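Local coordinates for protein flap endonuclease 1 (Methanocaldococcus jannaschii, PDB 1A76) that cuts 5' flaps from DNA during replication and repair, acting as a magnesium-dependent structure-specific endonuclease and 5'-3' exonuclease, at residues D306-Y309 with N310-N314. Residues are numbered along the deposited sequence; the frame is centred on the assembly and turned at random.
Sequences DKLY and NLIAN
Leu308 and Ile312, one turn apart on helix 298-315, run alongside each other, both directed to the same side of the helix. Leu308 CD1 meets Ile312 CD1 at 3.5 Å. Ile312 holds CG1 anti to its carbonyl carbon (chi1 -65°), and its extended chain (chi2 177°) carries CD1 out to Leu308 CD1. Leu308 also packs on Ile66 and Leu69 of helix 56-70, and Ile312 touches Leu280. An alanine in place of Ile312 removes the CD1 that meets Leu308 CD1, and would probably leave a gap between Leu308 and Leu280.

The backbone bonds are those of a regular alpha helix. Asn310 N, Leu311 N and Ile312 N donate to Asp306 O, Lys307 O and Leu308 O. Ala313 N reaches Tyr309 O at 2.8 Å. Leu311 CG lies against Lys307 O at 3.2 Å.

Asn310 OD1 sits in plane at the edge of the Tyr309 ring, 3.9 Å from Tyr309 CD1. The ring and amide planes are 75° apart. Tyr309 also rests on Leu280 and Pro281. The Asp306 carboxylate turns to Lys283 and Lys302 in salt bridges.

The helix is therefore amphipathic here: Leu308 and Ile312 are buried, against helix 56-70 and Leu280 respectively, while Asn310 is exposed.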
# COMPACT_ATOMS: atom_id res chain seq x y z
N ASP A 306 -6.75 25.97 4.82
CA ASP A 306 -7.66 26.93 4.19
C ASP A 306 -7.83 26.52 2.72
O ASP A 306 -8.93 26.58 2.17
CB ASP A 306 -7.09 28.35 4.28
CG ASP A 306 -7.28 28.96 5.67
OD1 ASP A 306 -8.09 28.43 6.46
OD2 ASP A 306 -6.62 29.98 5.98
N LYS A 307 -6.75 26.09 2.09
CA LYS A 307 -6.81 25.66 0.70
C LYS A 307 -7.57 24.33 0.62
O LYS A 307 -8.35 24.12 -0.31
CB LYS A 307 -5.39 25.46 0.14
CG LYS A 307 -4.49 26.67 0.29
CD LYS A 307 -3.48 26.74 -0.85
CE LYS A 307 -2.06 26.86 -0.31
NZ LYS A 307 -1.83 25.84 0.75
N LEU A 308 -7.35 23.44 1.58
CA LEU A 308 -8.05 22.14 1.58
C LEU A 308 -9.55 22.35 1.70
O LEU A 308 -10.33 21.73 1.00
CB LEU A 308 -7.56 21.23 2.72
CG LEU A 308 -8.42 19.97 2.97
CD1 LEU A 308 -8.39 19.04 1.75
CD2 LEU A 308 -7.91 19.23 4.20
N TYR A 309 -9.94 23.24 2.61
CA TYR A 309 -11.36 23.54 2.81
C TYR A 309 -12.03 24.01 1.51
O TYR A 309 -13.09 23.52 1.13
CB TYR A 309 -11.49 24.62 3.88
CG TYR A 309 -12.91 24.90 4.33
CD1 TYR A 309 -13.70 25.84 3.66
CD2 TYR A 309 -13.46 24.23 5.43
CE1 TYR A 309 -15.01 26.10 4.07
CE2 TYR A 309 -14.77 24.49 5.86
CZ TYR A 309 -15.54 25.43 5.17
OH TYR A 309 -16.82 25.69 5.58
N ASN A 310 -11.40 24.96 0.84
CA ASN A 310 -11.95 25.51 -0.39
C ASN A 310 -12.00 24.49 -1.52
O ASN A 310 -12.93 24.50 -2.32
CB ASN A 310 -11.15 26.75 -0.81
CG ASN A 310 -11.46 27.95 0.07
OD1 ASN A 310 -12.54 28.05 0.66
ND2 ASN A 310 -10.50 28.88 0.17
N LEU A 311 -11.01 23.61 -1.59
CA LEU A 311 -10.99 22.58 -2.63
C LEU A 311 -12.19 21.66 -2.44
O LEU A 311 -12.93 21.38 -3.38
CB LEU A 311 -9.69 21.75 -2.55
CG LEU A 311 -8.42 22.43 -3.08
CD1 LEU A 311 -7.20 21.72 -2.53
CD2 LEU A 311 -8.40 22.40 -4.61
N ILE A 312 -12.38 21.18 -1.22
CA ILE A 312 -13.50 20.29 -0.95
C ILE A 312 -14.81 21.06 -1.11
O ILE A 312 -15.77 20.55 -1.67
CB ILE A 312 -13.37 19.67 0.45
CG1 ILE A 312 -12.12 18.76 0.47
CG2 ILE A 312 -14.63 18.89 0.81
CD1 ILE A 312 -11.80 18.11 1.81
N ALA A 313 -14.84 22.30 -0.63
CA ALA A 313 -16.04 23.13 -0.74
C ALA A 313 -16.41 23.26 -2.22
O ALA A 313 -17.57 23.11 -2.60
CB ALA A 313 -15.80 24.50 -0.14
N ASN A 314 -15.41 23.56 -3.04
CA ASN A 314 -15.62 23.73 -4.47
C ASN A 314 -15.85 22.39 -5.17
O ASN A 314 -16.69 22.28 -6.05
CB ASN A 314 -14.43 24.46 -5.09
CG ASN A 314 -14.47 25.96 -4.80
OD1 ASN A 314 -13.75 26.74 -5.42
ND2 ASN A 314 -15.31 26.36 -3.84